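Local coordinates for uncharacterized protein (Sus scrofa, PDB 5BNF) that is porcine CD38, a member of the ADP-ribosyl cyclase family with a helical part packed beside a parallel beta sheet, at residues 11-14 with 15-19; 19-22 with 23-27; 134-137 with 138-142; 180-183 with 184-187; 209-212 with 213-217. All coordinates share one frame; numbering follows the deposited sequence.

Contact 1. Residues 11-14 with 15-19; sequences QEII and LRRCY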
loop_
_atom_site.group_PDB
_atom_site.type_symbol
_atom_site.label_atom_id
_atom_site.label_comp_id
_atom_site.label_asym_id
_atom_site.label_seq_id
_atom_site.Cartn_x
_atom_site.Cartn_y
_atom_site.Cartn_z
ATOM N N GLN A 11 -6.019 17.592 -7.922
ATOM C CA GLN A 11 -5.086 17.695 -9.039
ATOM C C GLN A 11 -3.785 18.405 -8.692
ATOM O O GLN A 11 -2.699 17.895 -8.954
ATOM C CB GLN A 11 -5.752 18.408 -10.213
ATOM C CG GLN A 11 -6.883 17.617 -10.829
ATOM C CD GLN A 11 -8.226 17.929 -10.209
ATOM O OE1 GLN A 11 -8.318 18.375 -9.061
ATOM N NE2 GLN A 11 -9.287 17.682 -10.968
ATOM N N GLU A 12 -3.903 19.584 -8.101
ATOM C CA GLU A 12 -2.743 20.378 -7.727
ATOM C C GLU A 12 -1.864 19.622 -6.742
ATOM O O GLU A 12 -0.635 19.614 -6.858
ATOM C CB GLU A 12 -3.212 21.677 -7.086
ATOM C CG GLU A 12 -4.544 22.155 -7.621
ATOM C CD GLU A 12 -5.143 23.249 -6.772
ATOM O OE1 GLU A 12 -6.317 23.607 -7.005
ATOM O OE2 GLU A 12 -4.433 23.748 -5.872
ATOM N N ILE A 13 -2.508 18.984 -5.772
ATOM C CA ILE A 13 -1.800 18.236 -4.748
ATOM C C ILE A 13 -0.911 17.126 -5.290
ATOM O O ILE A 13 0.272 17.066 -4.953
ATOM C CB ILE A 13 -2.784 17.641 -3.724
ATOM C CG1 ILE A 13 -3.461 18.779 -2.957
ATOM C CG2 ILE A 13 -2.054 16.696 -2.777
ATOM C CD1 ILE A 13 -4.378 18.325 -1.821
ATOM N N ILE A 14 -1.461 16.251 -6.126
ATOM C CA ILE A 14 -0.654 15.163 -6.663
ATOM C C ILE A 14 0.420 15.665 -7.612
ATOM O O ILE A 14 1.461 15.026 -7.763
ATOM C CB ILE A 14 -1.507 14.094 -7.392
ATOM C CG1 ILE A 14 -2.217 14.708 -8.596
ATOM C CG2 ILE A 14 -2.514 13.485 -6.425
ATOM C CD1 ILE A 14 -2.977 13.682 -9.433
ATOM N N LEU A 15 0.175 16.804 -8.256
ATOM C CA LEU A 15 1.166 17.355 -9.171
ATOM C C LEU A 15 2.367 17.797 -8.346
ATOM O O LEU A 15 3.501 17.452 -8.657
ATOM C CB LEU A 15 0.612 18.559 -9.940
ATOM C CG LEU A 15 0.803 18.555 -11.465
ATOM C CD1 LEU A 15 1.017 19.987 -11.928
ATOM C CD2 LEU A 15 2.000 17.692 -11.877
ATOM N N ARG A 16 2.103 18.558 -7.288
ATOM C CA ARG A 16 3.160 19.035 -6.408
ATOM C C ARG A 16 3.954 17.866 -5.845
ATOM O O ARG A 16 5.162 17.753 -6.060
ATOM C CB ARG A 16 2.566 19.824 -5.241
ATOM C CG ARG A 16 3.564 20.064 -4.125
ATOM C CD ARG A 16 2.895 20.034 -2.760
ATOM N NE ARG A 16 2.822 21.353 -2.141
ATOM C CZ ARG A 16 1.690 21.931 -1.751
ATOM N NH1 ARG A 16 0.533 21.304 -1.923
ATOM N NH2 ARG A 16 1.716 23.130 -1.182
ATOM N N ARG A 17 3.254 17.005 -5.112
ATOM C CA ARG A 17 3.864 15.842 -4.489
ATOM C C ARG A 17 4.775 15.098 -5.442
ATOM O O ARG A 17 5.919 14.800 -5.105
ATOM C CB ARG A 17 2.785 14.889 -3.962
ATOM C CG ARG A 17 2.018 15.422 -2.758
ATOM C CD ARG A 17 1.201 14.326 -2.091
ATOM N NE ARG A 17 0.516 14.809 -0.898
ATOM C CZ ARG A 17 -0.255 14.055 -0.128
ATOM N NH1 ARG A 17 -0.438 12.778 -0.431
ATOM N NH2 ARG A 17 -0.849 14.580 0.934
ATOM N N CYS A 18 4.274 14.804 -6.635
ATOM C CA CYS A 18 5.075 14.088 -7.620
ATOM C C CYS A 18 6.431 14.747 -7.871
ATOM O O CYS A 18 7.469 14.089 -7.800
ATOM C CB CYS A 18 4.312 13.971 -8.935
ATOM S SG CYS A 18 5.281 13.235 -10.285
ATOM N N TYR A 19 6.430 16.039 -8.174
ATOM C CA TYR A 19 7.689 16.724 -8.419
ATOM C C TYR A 19 8.580 16.642 -7.196
ATOM O O TYR A 19 9.718 16.189 -7.286
ATOM C CB TYR A 19 7.449 18.183 -8.824
ATOM C CG TYR A 19 7.120 18.337 -10.296
ATOM C CD1 TYR A 19 7.954 17.793 -11.272
ATOM C CD2 TYR A 19 5.973 19.007 -10.712
ATOM C CE1 TYR A 19 7.657 17.910 -12.626
ATOM C CE2 TYR A 19 5.665 19.131 -12.068
ATOM C CZ TYR A 19 6.512 18.578 -13.020
ATOM O OH TYR A 19 6.219 18.689 -14.363
#

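Contact 2. Residues 19-22 with 23-27; sequences YTYI and RVVQP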
loop_
_atom_site.group_PDB
_atom_site.type_symbol
_atom_site.label_atom_id
_atom_site.label_comp_id
_atom_site.label_asym_id
_atom_site.label_seq_id
_atom_site.Cartn_x
_atom_site.Cartn_y
_atom_site.Cartn_z
ATOM N N TYR A 19 6.430 16.039 -8.174
ATOM C CA TYR A 19 7.689 16.724 -8.419
ATOM C C TYR A 19 8.580 16.642 -7.196
ATOM O O TYR A 19 9.718 16.189 -7.286
ATOM C CB TYR A 19 7.449 18.183 -8.824
ATOM C CG TYR A 19 7.120 18.337 -10.296
ATOM C CD1 TYR A 19 7.954 17.793 -11.272
ATOM C CD2 TYR A 19 5.973 19.007 -10.712
ATOM C CE1 TYR A 19 7.657 17.910 -12.626
ATOM C CE2 TYR A 19 5.665 19.131 -12.068
ATOM C CZ TYR A 19 6.512 18.578 -13.020
ATOM O OH TYR A 19 6.219 18.689 -14.363
ATOM N N THR A 20 8.061 17.058 -6.049
ATOM C CA THR A 20 8.841 17.010 -4.821
ATOM C C THR A 20 9.503 15.642 -4.638
ATOM O O THR A 20 10.566 15.534 -4.025
ATOM C CB THR A 20 7.965 17.300 -3.599
ATOM O OG1 THR A 20 7.412 18.614 -3.715
ATOM C CG2 THR A 20 8.783 17.217 -2.326
ATOM N N TYR A 21 8.879 14.601 -5.182
ATOM C CA TYR A 21 9.413 13.251 -5.060
ATOM C C TYR A 21 10.596 12.987 -5.990
ATOM O O TYR A 21 11.623 12.468 -5.554
ATOM C CB TYR A 21 8.322 12.207 -5.342
ATOM C CG TYR A 21 8.743 10.787 -5.013
ATOM C CD1 TYR A 21 8.730 10.318 -3.701
ATOM C CD2 TYR A 21 9.171 9.917 -6.014
ATOM C CE1 TYR A 21 9.133 9.010 -3.394
ATOM C CE2 TYR A 21 9.577 8.611 -5.716
ATOM C CZ TYR A 21 9.551 8.168 -4.406
ATOM O OH TYR A 21 9.919 6.877 -4.117
ATOM N N ILE A 22 10.457 13.343 -7.264
ATOM C CA ILE A 22 11.514 13.091 -8.239
ATOM C C ILE A 22 12.688 14.061 -8.250
ATOM O O ILE A 22 13.656 13.850 -8.981
ATOM C CB ILE A 22 10.959 13.037 -9.667
ATOM C CG1 ILE A 22 10.356 14.391 -10.044
ATOM C CG2 ILE A 22 9.934 11.928 -9.775
ATOM C CD1 ILE A 22 10.098 14.548 -11.534
ATOM N N ARG A 23 12.616 15.118 -7.454
ATOM C CA ARG A 23 13.708 16.076 -7.417
ATOM C C ARG A 23 14.372 16.099 -6.059
ATOM O O ARG A 23 15.506 16.561 -5.922
ATOM C CB ARG A 23 13.196 17.474 -7.754
ATOM C CG ARG A 23 12.785 17.662 -9.205
ATOM C CD ARG A 23 11.473 18.415 -9.271
ATOM N NE ARG A 23 11.201 18.991 -10.582
ATOM C CZ ARG A 23 10.569 20.147 -10.750
ATOM N NH1 ARG A 23 10.160 20.831 -9.688
ATOM N NH2 ARG A 23 10.348 20.623 -11.968
ATOM N N VAL A 24 13.670 15.588 -5.056
ATOM C CA VAL A 24 14.200 15.594 -3.705
ATOM C C VAL A 24 14.168 14.247 -2.995
ATOM O O VAL A 24 15.203 13.743 -2.564
ATOM C CB VAL A 24 13.442 16.611 -2.851
ATOM C CG1 VAL A 24 14.179 16.845 -1.550
ATOM C CG2 VAL A 24 13.268 17.902 -3.629
ATOM N N VAL A 25 12.980 13.666 -2.868
ATOM C CA VAL A 25 12.830 12.387 -2.184
ATOM C C VAL A 25 13.710 11.298 -2.793
ATOM O O VAL A 25 14.443 10.606 -2.089
ATOM C CB VAL A 25 11.370 11.909 -2.210
ATOM C CG1 VAL A 25 11.192 10.755 -1.231
ATOM C CG2 VAL A 25 10.437 13.062 -1.870
ATOM N N GLN A 26 13.619 11.140 -4.104
ATOM C CA GLN A 26 14.418 10.152 -4.805
ATOM C C GLN A 26 14.901 10.783 -6.100
ATOM O O GLN A 26 14.397 10.461 -7.178
ATOM C CB GLN A 26 13.595 8.899 -5.129
ATOM C CG GLN A 26 13.156 8.064 -3.928
ATOM C CD GLN A 26 14.318 7.575 -3.073
ATOM O OE1 GLN A 26 15.410 7.308 -3.575
ATOM N NE2 GLN A 26 14.074 7.438 -1.774
ATOM N N PRO A 27 15.883 11.695 -6.010
ATOM C CA PRO A 27 16.413 12.352 -7.209
ATOM C C PRO A 27 16.691 11.269 -8.239
ATOM O O PRO A 27 16.691 11.516 -9.445
ATOM C CB PRO A 27 17.689 13.011 -6.702
ATOM C CG PRO A 27 17.367 13.310 -5.267
ATOM C CD PRO A 27 16.683 12.043 -4.824
#

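Contact 3. Residues 134-137 with 138-142; sequences NFVS and VFWNL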
loop_
_atom_site.group_PDB
_atom_site.type_symbol
_atom_site.label_atom_id
_atom_site.label_comp_id
_atom_site.label_asym_id
_atom_site.label_seq_id
_atom_site.Cartn_x
_atom_site.Cartn_y
_atom_site.Cartn_z
ATOM N N ASN A 134 -14.300 0.637 -5.835
ATOM C CA ASN A 134 -14.294 2.096 -5.862
ATOM C C ASN A 134 -12.844 2.447 -6.206
ATOM O O ASN A 134 -11.921 1.670 -5.928
ATOM C CB ASN A 134 -14.695 2.671 -4.494
ATOM C CG ASN A 134 -13.608 2.509 -3.443
ATOM O OD1 ASN A 134 -12.563 3.141 -3.523
ATOM N ND2 ASN A 134 -13.854 1.657 -2.457
ATOM N N PHE A 135 -12.628 3.607 -6.799
ATOM C CA PHE A 135 -11.283 3.983 -7.219
ATOM C C PHE A 135 -10.148 4.121 -6.195
ATOM O O PHE A 135 -8.983 3.955 -6.558
ATOM C CB PHE A 135 -11.373 5.223 -8.109
ATOM C CG PHE A 135 -11.883 4.915 -9.486
ATOM C CD1 PHE A 135 -11.053 4.311 -10.424
ATOM C CD2 PHE A 135 -13.212 5.160 -9.827
ATOM C CE1 PHE A 135 -11.541 3.955 -11.686
ATOM C CE2 PHE A 135 -13.707 4.807 -11.083
ATOM C CZ PHE A 135 -12.873 4.203 -12.012
ATOM N N VAL A 136 -10.461 4.394 -4.933
ATOM C CA VAL A 136 -9.413 4.502 -3.927
ATOM C C VAL A 136 -8.914 3.116 -3.497
ATOM O O VAL A 136 -7.705 2.862 -3.412
ATOM C CB VAL A 136 -9.910 5.283 -2.688
ATOM C CG1 VAL A 136 -8.918 5.149 -1.540
ATOM C CG2 VAL A 136 -10.064 6.744 -3.045
ATOM N N SER A 137 -9.849 2.213 -3.240
ATOM C CA SER A 137 -9.496 0.875 -2.816
ATOM C C SER A 137 -8.792 0.090 -3.912
ATOM O O SER A 137 -7.797 -0.588 -3.658
ATOM C CB SER A 137 -10.744 0.134 -2.356
ATOM O OG SER A 137 -11.320 0.805 -1.254
ATOM N N VAL A 138 -9.296 0.174 -5.135
ATOM C CA VAL A 138 -8.670 -0.562 -6.216
ATOM C C VAL A 138 -7.244 -0.092 -6.399
ATOM O O VAL A 138 -6.334 -0.890 -6.603
ATOM C CB VAL A 138 -9.441 -0.404 -7.515
ATOM C CG1 VAL A 138 -8.595 -0.864 -8.687
ATOM C CG2 VAL A 138 -10.725 -1.236 -7.430
ATOM N N PHE A 139 -7.056 1.212 -6.314
ATOM C CA PHE A 139 -5.738 1.782 -6.441
ATOM C C PHE A 139 -4.814 1.148 -5.400
ATOM O O PHE A 139 -3.877 0.424 -5.734
ATOM C CB PHE A 139 -5.793 3.282 -6.208
ATOM C CG PHE A 139 -4.445 3.911 -6.130
ATOM C CD1 PHE A 139 -3.690 4.093 -7.273
ATOM C CD2 PHE A 139 -3.904 4.280 -4.906
ATOM C CE1 PHE A 139 -2.403 4.633 -7.196
ATOM C CE2 PHE A 139 -2.624 4.820 -4.823
ATOM C CZ PHE A 139 -1.874 4.997 -5.967
ATOM N N TRP A 140 -5.098 1.423 -4.134
ATOM C CA TRP A 140 -4.287 0.900 -3.048
ATOM C C TRP A 140 -4.122 -0.612 -3.076
ATOM O O TRP A 140 -3.064 -1.129 -2.727
ATOM C CB TRP A 140 -4.866 1.355 -1.712
ATOM C CG TRP A 140 -4.675 2.819 -1.488
ATOM C CD1 TRP A 140 -5.639 3.778 -1.466
ATOM C CD2 TRP A 140 -3.436 3.492 -1.265
ATOM N NE1 TRP A 140 -5.081 5.011 -1.241
ATOM C CE2 TRP A 140 -3.726 4.863 -1.112
ATOM C CE3 TRP A 140 -2.105 3.069 -1.174
ATOM C CZ2 TRP A 140 -2.736 5.818 -0.875
ATOM C CZ3 TRP A 140 -1.120 4.018 -0.939
ATOM C CH2 TRP A 140 -1.441 5.376 -0.791
ATOM N N ASN A 141 -5.162 -1.318 -3.502
ATOM C CA ASN A 141 -5.113 -2.770 -3.588
ATOM C C ASN A 141 -4.102 -3.199 -4.636
ATOM O O ASN A 141 -3.345 -4.144 -4.429
ATOM C CB ASN A 141 -6.479 -3.318 -3.963
ATOM C CG ASN A 141 -6.936 -4.403 -3.032
ATOM O OD1 ASN A 141 -6.375 -5.500 -3.010
ATOM N ND2 ASN A 141 -7.962 -4.102 -2.243
ATOM N N LEU A 142 -4.093 -2.495 -5.764
ATOM C CA LEU A 142 -3.172 -2.797 -6.852
ATOM C C LEU A 142 -1.727 -2.391 -6.517
ATOM O O LEU A 142 -0.784 -3.120 -6.814
ATOM C CB LEU A 142 -3.626 -2.083 -8.125
ATOM C CG LEU A 142 -2.703 -2.171 -9.339
ATOM C CD1 LEU A 142 -2.416 -3.641 -9.673
ATOM C CD2 LEU A 142 -3.351 -1.456 -10.515
#

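Contact 4. Residues 180-183 with 184-187; sequences SLQP and SKVH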
loop_
_atom_site.group_PDB
_atom_site.type_symbol
_atom_site.label_atom_id
_atom_site.label_comp_id
_atom_site.label_asym_id
_atom_site.label_seq_id
_atom_site.Cartn_x
_atom_site.Cartn_y
_atom_site.Cartn_z
ATOM N N SER A 180 1.405 -12.280 -2.569
ATOM C CA SER A 180 2.012 -11.781 -3.796
ATOM C C SER A 180 3.536 -11.783 -3.758
ATOM O O SER A 180 4.179 -11.370 -4.715
ATOM C CB SER A 180 1.505 -10.370 -4.110
ATOM O OG SER A 180 0.141 -10.397 -4.498
ATOM N N LEU A 181 4.118 -12.239 -2.656
ATOM C CA LEU A 181 5.574 -12.296 -2.564
ATOM C C LEU A 181 6.068 -13.406 -3.483
ATOM O O LEU A 181 5.519 -14.507 -3.488
ATOM C CB LEU A 181 6.011 -12.574 -1.128
ATOM C CG LEU A 181 5.724 -11.454 -0.129
ATOM C CD1 LEU A 181 5.916 -11.967 1.286
ATOM C CD2 LEU A 181 6.644 -10.284 -0.404
ATOM N N GLN A 182 7.095 -13.109 -4.271
ATOM C CA GLN A 182 7.654 -14.084 -5.207
ATOM C C GLN A 182 8.748 -14.912 -4.546
ATOM O O GLN A 182 9.816 -14.386 -4.236
ATOM C CB GLN A 182 8.261 -13.369 -6.414
ATOM C CG GLN A 182 7.323 -12.461 -7.190
ATOM C CD GLN A 182 6.399 -13.230 -8.105
ATOM O OE1 GLN A 182 5.409 -13.809 -7.662
ATOM N NE2 GLN A 182 6.726 -13.253 -9.391
ATOM N N PRO A 183 8.501 -16.216 -4.328
ATOM C CA PRO A 183 9.487 -17.108 -3.703
ATOM C C PRO A 183 10.830 -17.050 -4.430
ATOM O O PRO A 183 11.894 -17.110 -3.813
ATOM C CB PRO A 183 8.845 -18.487 -3.835
ATOM C CG PRO A 183 7.393 -18.195 -3.782
ATOM C CD PRO A 183 7.258 -16.945 -4.636
ATOM N N SER A 184 10.760 -16.924 -5.751
ATOM C CA SER A 184 11.945 -16.866 -6.596
ATOM C C SER A 184 12.785 -15.610 -6.393
ATOM O O SER A 184 13.938 -15.555 -6.816
ATOM C CB SER A 184 11.530 -16.969 -8.065
ATOM O OG SER A 184 10.546 -16.000 -8.377
ATOM N N LYS A 185 12.206 -14.612 -5.735
ATOM C CA LYS A 185 12.884 -13.344 -5.489
ATOM C C LYS A 185 13.035 -13.048 -3.996
ATOM O O LYS A 185 13.995 -12.397 -3.575
ATOM C CB LYS A 185 12.095 -12.227 -6.176
ATOM C CG LYS A 185 11.873 -12.508 -7.665
ATOM C CD LYS A 185 10.554 -11.955 -8.200
ATOM C CE LYS A 185 10.625 -10.466 -8.518
ATOM N NZ LYS A 185 11.010 -9.628 -7.350
ATOM N N VAL A 186 12.079 -13.516 -3.199
ATOM C CA VAL A 186 12.114 -13.307 -1.756
ATOM C C VAL A 186 12.404 -14.633 -1.059
ATOM O O VAL A 186 11.661 -15.602 -1.215
ATOM C CB VAL A 186 10.771 -12.741 -1.238
ATOM C CG1 VAL A 186 10.727 -12.803 0.275
ATOM C CG2 VAL A 186 10.606 -11.303 -1.695
ATOM N N HIS A 187 13.488 -14.671 -0.289
ATOM C CA HIS A 187 13.872 -15.888 0.411
ATOM C C HIS A 187 13.498 -15.871 1.885
ATOM O O HIS A 187 13.248 -16.917 2.482
ATOM C CB HIS A 187 15.381 -16.114 0.273
ATOM C CG HIS A 187 16.205 -14.967 0.768
ATOM N ND1 HIS A 187 16.165 -14.532 2.076
ATOM C CD2 HIS A 187 17.059 -14.136 0.124
ATOM C CE1 HIS A 187 16.954 -13.482 2.216
ATOM N NE2 HIS A 187 17.509 -13.222 1.045
#

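Contact 5. Residues 209-212 with 213-217; sequences SINE and LQLIL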
loop_
_atom_site.group_PDB
_atom_site.type_symbol
_atom_site.label_atom_id
_atom_site.label_comp_id
_atom_site.label_asym_id
_atom_site.label_seq_id
_atom_site.Cartn_x
_atom_site.Cartn_y
_atom_site.Cartn_z
ATOM N N SER A 209 -1.839 -16.412 15.717
ATOM C CA SER A 209 -1.931 -15.448 14.627
ATOM C C SER A 209 -0.668 -15.459 13.778
ATOM O O SER A 209 -0.731 -15.530 12.550
ATOM C CB SER A 209 -2.154 -14.036 15.182
ATOM O OG SER A 209 -2.365 -13.105 14.140
ATOM N N ILE A 210 0.483 -15.380 14.435
ATOM C CA ILE A 210 1.750 -15.374 13.728
ATOM C C ILE A 210 2.040 -16.737 13.125
ATOM O O ILE A 210 2.742 -16.841 12.130
ATOM C CB ILE A 210 2.882 -14.920 14.673
ATOM C CG1 ILE A 210 2.788 -13.402 14.850
ATOM C CG2 ILE A 210 4.249 -15.303 14.117
ATOM C CD1 ILE A 210 3.160 -12.920 16.222
ATOM N N ASN A 211 1.490 -17.784 13.724
ATOM C CA ASN A 211 1.686 -19.117 13.189
ATOM C C ASN A 211 0.926 -19.210 11.864
ATOM O O ASN A 211 1.326 -19.941 10.963
ATOM C CB ASN A 211 1.175 -20.176 14.160
ATOM C CG ASN A 211 1.297 -21.576 13.596
ATOM O OD1 ASN A 211 2.391 -22.122 13.503
ATOM N ND2 ASN A 211 0.172 -22.156 13.195
ATOM N N GLU A 212 -0.163 -18.461 11.739
ATOM C CA GLU A 212 -0.923 -18.485 10.497
ATOM C C GLU A 212 -0.072 -17.900 9.387
ATOM O O GLU A 212 -0.115 -18.374 8.250
ATOM C CB GLU A 212 -2.214 -17.684 10.620
ATOM C CG GLU A 212 -3.217 -18.274 11.567
ATOM C CD GLU A 212 -4.511 -17.492 11.582
ATOM O OE1 GLU A 212 -4.466 -16.276 11.876
ATOM O OE2 GLU A 212 -5.567 -18.096 11.299
ATOM N N LEU A 213 0.702 -16.870 9.728
ATOM C CA LEU A 213 1.583 -16.219 8.762
ATOM C C LEU A 213 2.715 -17.164 8.385
ATOM O O LEU A 213 3.063 -17.308 7.212
ATOM C CB LEU A 213 2.167 -14.924 9.347
ATOM C CG LEU A 213 3.298 -14.254 8.553
ATOM C CD1 LEU A 213 2.848 -13.981 7.121
ATOM C CD2 LEU A 213 3.714 -12.945 9.243
ATOM N N GLN A 214 3.291 -17.803 9.391
ATOM C CA GLN A 214 4.374 -18.745 9.172
ATOM C C GLN A 214 3.962 -19.872 8.211
ATOM O O GLN A 214 4.693 -20.195 7.276
ATOM C CB GLN A 214 4.820 -19.316 10.515
ATOM C CG GLN A 214 5.573 -20.634 10.416
ATOM C CD GLN A 214 6.979 -20.543 10.958
ATOM O OE1 GLN A 214 7.190 -20.156 12.107
ATOM N NE2 GLN A 214 7.953 -20.902 10.131
ATOM N N LEU A 215 2.794 -20.469 8.430
ATOM C CA LEU A 215 2.342 -21.552 7.552
ATOM C C LEU A 215 2.199 -21.073 6.116
ATOM O O LEU A 215 2.503 -21.803 5.179
ATOM C CB LEU A 215 1.024 -22.134 8.059
ATOM C CG LEU A 215 1.125 -23.326 9.023
ATOM C CD1 LEU A 215 2.319 -23.195 9.964
ATOM C CD2 LEU A 215 -0.166 -23.416 9.803
ATOM N N ILE A 216 1.737 -19.843 5.939
ATOM C CA ILE A 216 1.617 -19.294 4.600
ATOM C C ILE A 216 2.988 -19.321 3.932
ATOM O O ILE A 216 3.133 -19.801 2.817
ATOM C CB ILE A 216 1.134 -17.838 4.634
ATOM C CG1 ILE A 216 -0.355 -17.786 4.999
ATOM C CG2 ILE A 216 1.432 -17.169 3.297
ATOM C CD1 ILE A 216 -0.897 -16.374 5.208
ATOM N N LEU A 217 3.993 -18.814 4.640
ATOM C CA LEU A 217 5.352 -18.741 4.127
ATOM C C LEU A 217 6.069 -20.074 3.937
ATOM O O LEU A 217 6.784 -20.250 2.958
ATOM C CB LEU A 217 6.178 -17.825 5.029
ATOM C CG LEU A 217 5.678 -16.383 4.974
ATOM C CD1 LEU A 217 6.142 -15.610 6.185
ATOM C CD2 LEU A 217 6.173 -15.737 3.693
#

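Contact 1. Residues 11-14 with 15-19
Ile13 turns CG2 anti to its backbone N, while Arg17 sets CG anti to its carbonyl carbon (chi1 -70°) and then runs extended from CG to NE. The two side chains, one helical turn apart, therefore lie alongside each other and point the same way. Ile13 CG2 comes over one face of the guanidinium, 3.7 Å from Arg17 NE, and the aliphatic start of the arginine closes over the backbone, with Arg17 CG 3.3 Å from Ile13 O. Ile13 O also accepts Arg17 N at 3.0 Å. One residue on, Cys18 N bonds Ile14 O at 3.0 Å. The arginine's polar end is held elsewhere, Arg17 NH1 giving hydrogen bonds to the carbonyls of Ile105 and Asp107. Helix 10-25 touches both helix 101-106, where Arg17 meets Tyr104, and helix 34-45, which receives Ile14 on Phe41 and is tied on by the Cys18-Cys34 disulfide.

Contact 2. Residues 19-22 with 23-27
Arg23 folds back along Tyr19, the two side chains side by side and pointing the same way. The ring and guanidinium planes are 30° apart; Tyr19 CD1 lies over one face of the guanidinium, toward its rim and 3.5 Å from Arg23 NE, and Arg23 NH2 sits over the ring face. The bend at chi2 (136°) turns the arginine chain back toward the ring. Next, Val24 N makes only a weak bond to Thr20 O. Val25 N reaches Thr20 O at 3.3 Å, straight and in the carbonyl plane, an i to i+5 bond that marks a pi-type widening as helix 10-25 ends. The side chain of Val25 crosses that of Tyr21 at about a right angle, Val25 CB lying 3.4 Å from Tyr21 CD1. Gln26, the first residue to leave helical angles, still donates its N to Tyr21 O at 2.8 Å, again five residues back. Gln26 CG rests obliquely against the phenol, 3.5 Å from Tyr21 OH, which is hydrogen-bonded to Asn99 O and Gln67 NE2. Tilted over Tyr19, the guanidinium may gain something from its charge facing the pi electrons, whereas Tyr21 combines apolar contact with Val25 and polar ties to the surrounding chain.

Contact 3. Residues 134-137 with 138-142
Val136 and Trp140 lie side by side and point the same way, with the valine meeting the indole at its edge: Val136 CG1 is in the ring plane, 3.6 Å from Trp140 CD1. Trp140 CG stands anti to its carbonyl carbon (chi1 -70°), which also brings Trp140 CD1 to 3.0 Å from Val136 O. Phe139, in contrast, comes over a face of the indole, Phe139 CE2 lying 3.8 Å above the Trp140 ring plane and over its centre. All this happens in the first turns of helix 135-149, where Asn134 is the N-cap. Asn134 OD1 takes Ser137 N at 2.9 Å in a nearly straight bond (173°) and Val136 N in a weak one, while Asn134 ND2 donates to Ser137 OG at 2.9 Å. Carboxamide and hydroxyl are thereby held together, and ND2 has a further acceptor in Cys131 O. Beyond the segment, Phe139 meets the rings of Trp111 and Tyr58 edge-to-face, and Trp140 touches Ala106 of helix 101-106.

Contact 4. Residues 180-183 with 184-187
Gln182 O takes two backbone N-H groups across the turn. Val186 N comes to Gln182 O at 2.6 Å and almost straight on, with a C=O...N angle of 170°; Lys185 N, 2.8 Å from the same Gln182 O, sits well above the carbonyl plane. The bond to Lys185 N closes a type I beta turn with Pro183 and Ser184 at its corners, and the bond to Val186 N adds an i to i+4 closure. The turn joins helix 172-180 to strand 186-194 of the parallel sheet, and the backbone of Lys185 and His187 is already hydrogen-bonded to Gly153 at the start of the neighbouring strand 153-160. Aliphatic contact joins Gln182 and Lys185, which lie alongside one another, pointing the same way. Lys185 CD is modelled 3.2 Å from Gln182 CB, shorter than a usual carbon-carbon contact. The lysine chain is bent at chi2, chi3 and chi4, and its methylenes lean on the glutamine while its amine heads for another part of the chain: Lys185 NZ gives a hydrogen bond to Ala151 O and a weak one to Glu149 O. The apolar contact is looser, Leu181 CD2 meeting Val186 CG2 at 4.3 Å, and both of these buried side chains also touch Ala151.

Contact 5. Residues 209-212 with 213-217
The backbone of 209-217 is plain alpha-helix, with Gln214 N on Ile210 O and Leu215 N on Asn211 O, each at 3.0 Å, flanked by weak bonds from Leu213 N to Ser209 O and from Ile216 N to Glu212 O. The main side-chain meeting is between Asn211 and Leu215, which cross obliquely on the exposed side. With CG anti to the backbone N (chi1 177°), the asparagine carries its amide along the helix to the two leucine methyls: Asn211 ND2 is 3.6 Å from Leu215 CD2, and Asn211 OD1 is 3.7 Å from Leu215 CD1. Leu215 CD1 also comes within 3.5 Å of Asn211 O. One residue further, the branch of Ile216 leans on the preceding turn, Ile216 CG1 lying 3.3 Å from Glu212 O. The other side of the helix faces the protein: Ile210, Leu213 and Leu217 touch Phe224 of strand 223-229, while Leu213 and Ile216 reach Val178 of helix 172-180. Helix 208-219 is the crossover helix of a beta-alpha-beta unit between strands 186-194 and 223-229. Between Asn211 and Leu215 an amide meets methyl groups, so the contact is one of van der Waals packing without a polar bond of its own, and the directional hold at this turn comes from the backbone hydrogen bonds.

All five contacts are partly buried. Contacts 1 and 2 share helix 10-25 and Tyr19, yet contact 1 follows a regular alpha-helix while contact 2 sits where it widens and ends. The centre of contact 3 is nearest the chain's centre, about 9 Å from it; this contact has no exposed member and combines a side-chain N-cap with an aromatic cluster. Contacts 4 and 5 belong to the sheet-bearing part, across the chain's centre from contact 1. Arginine meets a methyl in contact 1 and a ring in contact 2, whereas contact 4 relies on a carbonyl oxygen that accepts two backbone N-H groups and contact 5 on amide-to-methyl packing on its exposed side.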